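Local structure of oxalate--CoA ligase (Arabidopsis thaliana, 5IE2) at residues S3-S7 with Q184-A188; V67-M72 with T130-L134. The protein belongs to the ANL superfamily of AMP-binding enzymes, with a large N-terminal domain and a smaller C-terminal one, and is modelled here with bound ATP. All coordinates share one frame; numbering follows the deposited sequence.

Interaction 1: residues S3-S7 with Q184-A188; sequences SDTLS and QLNLA
Gln184 meets the start of helix 6-16 with its CB and its amide group. Gln184 CB lies 4.0 Å from Thr5 CB, an apolar touch in which the two side chains cross at a slant. The chain then bends at its second torsion (chi2 -89°), which turns the amide toward the first turn of the helix. There OE1 takes two backbone donors. The N-H of Ser7 arrives almost straight (166°) at 3.1 Å from Ser7 N to Gln184 OE1, in the carbonyl plane and on a lone pair; Leu6 N is nearer to Gln184 OE1, at 2.8 Å, but its bond is bent and weak. On the other branch Gln184 NE2 donates to Ser7 OG over 3.0 Å, with the hydroxyl only 7° out of the amide plane. Because OE1 takes backbone N-H donors that a flipped NE2 could not, the amide's orientation is set by its bonds.

Beside this polar grip, the methyl of Ala188 presses on the backbone, Ala188 CB standing 3.5 Å from Asp4 C. Leu6 CD2 packs on Leu187 CD1 at 3.9 Å; Leu6 also touches Leu223 and Leu187 touches Leu219, both on helix 215-227.

Thr5, at the N-cap position, satisfies Gly8 N through OG1. Together, Thr5 and Gln184 supply acceptors to N-H groups of the first helical turn, which lack intrahelical carbonyl partners; the contact therefore adds to the capping of helix 6-16 from a helix remote in sequence.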
loop_
_atom_site.group_PDB
_atom_site.type_symbol
_atom_site.label_atom_id
_atom_site.label_comp_id
_atom_site.label_asym_id
_atom_site.label_seq_id
_atom_site.Cartn_x
_atom_site.Cartn_y
_atom_site.Cartn_z
ATOM N N SER A 3 16.746 -14.796 2.988
ATOM C CA SER A 3 16.121 -15.897 3.730
ATOM C C SER A 3 14.709 -16.047 3.146
ATOM O O SER A 3 14.159 -15.079 2.531
ATOM C CB SER A 3 16.063 -15.587 5.242
ATOM O OG SER A 3 15.264 -16.520 5.995
ATOM N N ASP A 4 14.087 -17.184 3.401
ATOM C CA ASP A 4 12.712 -17.398 2.902
ATOM C C ASP A 4 11.679 -17.181 4.024
ATOM O O ASP A 4 10.496 -17.584 3.931
ATOM C CB ASP A 4 12.606 -18.788 2.270
ATOM C CG ASP A 4 13.073 -19.918 3.204
ATOM O OD1 ASP A 4 13.735 -19.678 4.249
ATOM O OD2 ASP A 4 12.815 -21.100 2.824
ATOM N N THR A 5 12.138 -16.597 5.157
ATOM C CA THR A 5 11.171 -16.066 6.147
ATOM C C THR A 5 11.538 -14.609 6.455
ATOM O O THR A 5 12.714 -14.237 6.444
ATOM C CB THR A 5 11.120 -16.882 7.465
ATOM O OG1 THR A 5 12.300 -16.667 8.219
ATOM C CG2 THR A 5 10.963 -18.411 7.234
ATOM N N LEU A 6 10.536 -13.808 6.768
ATOM C CA LEU A 6 10.851 -12.425 7.099
ATOM C C LEU A 6 11.617 -12.369 8.411
ATOM O O LEU A 6 12.593 -11.618 8.537
ATOM C CB LEU A 6 9.555 -11.611 7.213
ATOM C CG LEU A 6 9.805 -10.175 7.665
ATOM C CD1 LEU A 6 10.657 -9.444 6.645
ATOM C CD2 LEU A 6 8.449 -9.550 7.903
ATOM N N SER A 7 11.189 -13.162 9.392
ATOM C CA SER A 7 11.915 -13.129 10.672
ATOM C C SER A 7 13.388 -13.526 10.486
ATOM O O SER A 7 14.309 -12.903 11.066
ATOM C CB SER A 7 11.226 -14.039 11.683
ATOM O OG SER A 7 9.918 -13.523 11.962
ATOM N N GLN A 184 4.951 -16.135 6.119
ATOM C CA GLN A 184 6.338 -15.694 6.269
ATOM C C GLN A 184 6.996 -15.670 4.910
ATOM O O GLN A 184 7.769 -14.762 4.562
ATOM C CB GLN A 184 7.120 -16.656 7.199
ATOM C CG GLN A 184 6.881 -16.395 8.689
ATOM C CD GLN A 184 7.861 -15.367 9.277
ATOM O OE1 GLN A 184 8.629 -14.744 8.574
ATOM N NE2 GLN A 184 7.832 -15.220 10.595
ATOM N N LEU A 185 6.691 -16.707 4.140
ATOM C CA LEU A 185 7.289 -16.813 2.815
ATOM C C LEU A 185 6.789 -15.711 1.895
ATOM O O LEU A 185 7.584 -15.096 1.159
ATOM C CB LEU A 185 7.015 -18.204 2.227
ATOM C CG LEU A 185 7.417 -18.449 0.744
ATOM C CD1 LEU A 185 8.907 -18.224 0.510
ATOM C CD2 LEU A 185 6.986 -19.897 0.278
ATOM N N ASN A 186 5.471 -15.454 1.903
ATOM C CA ASN A 186 4.938 -14.346 1.122
ATOM C C ASN A 186 5.726 -13.039 1.435
ATOM O O ASN A 186 6.184 -12.296 0.517
ATOM C CB ASN A 186 3.449 -14.118 1.444
ATOM C CG ASN A 186 2.492 -15.173 0.863
ATOM O OD1 ASN A 186 1.430 -15.401 1.444
ATOM N ND2 ASN A 186 2.841 -15.823 -0.266
ATOM N N LEU A 187 5.869 -12.746 2.727
ATOM C CA LEU A 187 6.511 -11.488 3.157
ATOM C C LEU A 187 7.983 -11.434 2.732
ATOM O O LEU A 187 8.455 -10.423 2.214
ATOM C CB LEU A 187 6.416 -11.322 4.684
ATOM C CG LEU A 187 4.972 -11.165 5.239
ATOM C CD1 LEU A 187 5.059 -11.026 6.767
ATOM C CD2 LEU A 187 4.304 -9.933 4.745
ATOM N N ALA A 188 8.719 -12.517 3.005
ATOM C CA ALA A 188 10.131 -12.583 2.614
ATOM C C ALA A 188 10.325 -12.407 1.109
ATOM O O ALA A 188 11.187 -11.672 0.658
ATOM C CB ALA A 188 10.735 -13.920 3.057
#

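Interaction 2: residues V67-M72 with T130-L134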
loop_
_atom_site.group_PDB
_atom_site.type_symbol
_atom_site.label_atom_id
_atom_site.label_comp_id
_atom_site.label_asym_id
_atom_site.label_seq_id
_atom_site.Cartn_x
_atom_site.Cartn_y
_atom_site.Cartn_z
ATOM N N VAL A 67 6.204 3.548 16.920
ATOM C CA VAL A 67 7.265 2.577 17.140
ATOM C C VAL A 67 6.719 1.302 17.781
ATOM O O VAL A 67 7.207 0.165 17.482
ATOM C CB VAL A 67 8.395 3.220 18.004
ATOM C CG1 VAL A 67 7.854 3.603 19.416
ATOM C CG2 VAL A 67 9.637 2.331 18.080
ATOM N N GLU A 68 5.704 1.435 18.652
ATOM C CA GLU A 68 5.108 0.234 19.263
ATOM C C GLU A 68 4.393 -0.616 18.236
ATOM O O GLU A 68 4.422 -1.851 18.315
ATOM C CB GLU A 68 4.102 0.611 20.383
ATOM C CG GLU A 68 4.801 1.225 21.617
ATOM C CD GLU A 68 4.870 2.778 21.558
ATOM O OE1 GLU A 68 4.564 3.399 20.490
ATOM O OE2 GLU A 68 5.266 3.385 22.592
ATOM N N PHE A 69 3.750 0.020 17.269
ATOM C CA PHE A 69 3.160 -0.815 16.217
ATOM C C PHE A 69 4.250 -1.653 15.508
ATOM O O PHE A 69 4.037 -2.857 15.260
ATOM C CB PHE A 69 2.412 0.008 15.169
ATOM C CG PHE A 69 1.989 -0.852 13.956
ATOM C CD1 PHE A 69 0.863 -1.652 14.019
ATOM C CD2 PHE A 69 2.809 -0.931 12.836
ATOM C CE1 PHE A 69 0.463 -2.466 12.900
ATOM C CE2 PHE A 69 2.463 -1.743 11.720
ATOM C CZ PHE A 69 1.297 -2.521 11.762
ATOM N N VAL A 70 5.375 -1.039 15.158
ATOM C CA VAL A 70 6.432 -1.782 14.445
ATOM C C VAL A 70 6.948 -2.955 15.288
ATOM O O VAL A 70 7.049 -4.116 14.814
ATOM C CB VAL A 70 7.614 -0.868 14.057
ATOM C CG1 VAL A 70 8.752 -1.690 13.413
ATOM C CG2 VAL A 70 7.141 0.227 13.073
ATOM N N ILE A 71 7.299 -2.630 16.539
ATOM C CA ILE A 71 7.844 -3.667 17.401
ATOM C C ILE A 71 6.838 -4.789 17.587
ATOM O O ILE A 71 7.205 -5.967 17.500
ATOM C CB ILE A 71 8.249 -3.108 18.782
ATOM C CG1 ILE A 71 9.383 -2.086 18.599
ATOM C CG2 ILE A 71 8.684 -4.337 19.750
ATOM C CD1 ILE A 71 9.673 -1.206 19.848
ATOM N N MET A 72 5.582 -4.459 17.882
ATOM C CA MET A 72 4.610 -5.528 18.165
ATOM C C MET A 72 4.203 -6.323 16.922
ATOM O O MET A 72 3.959 -7.532 17.000
ATOM C CB MET A 72 3.353 -4.960 18.847
ATOM C CG MET A 72 3.618 -4.475 20.346
ATOM S SD MET A 72 4.713 -5.595 21.288
ATOM C CE MET A 72 3.717 -7.115 21.404
ATOM N N THR A 130 -1.924 -3.568 26.264
ATOM C CA THR A 130 -1.349 -2.354 25.739
ATOM C C THR A 130 0.166 -2.508 25.658
ATOM O O THR A 130 0.766 -3.313 26.378
ATOM C CB THR A 130 -1.668 -1.126 26.588
ATOM O OG1 THR A 130 -1.052 -1.244 27.884
ATOM C CG2 THR A 130 -3.174 -0.938 26.733
ATOM N N ALA A 131 0.756 -1.737 24.766
ATOM C CA ALA A 131 2.200 -1.761 24.516
ATOM C C ALA A 131 2.777 -0.357 24.558
ATOM O O ALA A 131 2.261 0.562 23.887
ATOM C CB ALA A 131 2.477 -2.446 23.117
ATOM N N THR A 132 3.883 -0.175 25.304
ATOM C CA THR A 132 4.513 1.139 25.436
ATOM C C THR A 132 6.041 1.061 25.447
ATOM O O THR A 132 6.587 0.280 26.203
ATOM C CB THR A 132 4.126 1.853 26.750
ATOM O OG1 THR A 132 2.721 1.752 26.931
ATOM C CG2 THR A 132 4.534 3.305 26.672
ATOM N N LEU A 133 6.709 1.841 24.609
ATOM C CA LEU A 133 8.176 1.958 24.646
ATOM C C LEU A 133 8.568 3.175 25.439
ATOM O O LEU A 133 8.144 4.287 25.123
ATOM C CB LEU A 133 8.776 2.064 23.243
ATOM C CG LEU A 133 10.322 1.972 23.174
ATOM C CD1 LEU A 133 10.824 0.583 23.559
ATOM C CD2 LEU A 133 10.824 2.305 21.732
ATOM N N LEU A 134 9.404 2.990 26.454
ATOM C CA LEU A 134 9.710 4.100 27.351
ATOM C C LEU A 134 11.004 4.845 27.012
ATOM O O LEU A 134 10.984 6.043 26.664
ATOM C CB LEU A 134 9.753 3.577 28.788
ATOM C CG LEU A 134 8.355 3.205 29.286
ATOM C CD1 LEU A 134 8.439 2.616 30.668
ATOM C CD2 LEU A 134 7.456 4.432 29.278
HETATM O O HOH W 1 6.410 5.553 23.097
#
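Glu68 reaches Leu133 because its CG stands anti to the carbonyl carbon (chi1 -69°) and the chain bends at chi2 (93°), carrying the carboxylate across to the end of strand 127-132. Glu68 OE2 there accepts the N-H of Leu133 in a nearly linear bond, 2.9 Å from Leu133 N. The donor comes to the anti side of OE2, somewhat out of the carboxylate plane. A water donates to both Glu68 OE2 and Leu133 O, so the carboxylate is linked, directly and through the water, to the N-H and C=O of one residue just past the strand.

Apolar packing accompanies this bond. Leu133 CD2 sits 3.8 Å from Val67 CG2 and 4.1 Å from Ile71 CD1, and the leucine side chain crosses both at about a right angle. One turn beyond Glu68, Met72 CG rests on Ala131 CB at 3.6 Å.

The short axes pass 8.3 Å apart at 111°, so this helical segment runs across the strand direction. Strand 127-132 belongs to a mixed sheet with parallel strands 82-85, 58-61 and 104-110; helix 67-78, between 58-61 and 82-85 in sequence, is the helix of a beta-alpha-beta crossover packed against this sheet.

How the interactions relate
From the N terminus, the chain passes through the segment 3-7, builds strands 21-25 and 29-32 and helix 33-50, and enters helix 67-78, whose start provides the first half of interaction 2. That loop closes at 130-134, after 57 intervening residues; interaction 1 closes later, at 184-188, with 176 residues between its segments. Interaction 2 is thus nested within interaction 1. Their centres are 22 Å apart and their nearest atoms about 9 Å apart, so they do not touch. Helix 67-78 joins them: its beginning faces strand 127-132, while Leu74 and Ile77 farther along touch side chains of interaction 1, bringing the N-terminal helix, helix 184-198 and the five-stranded sheet together.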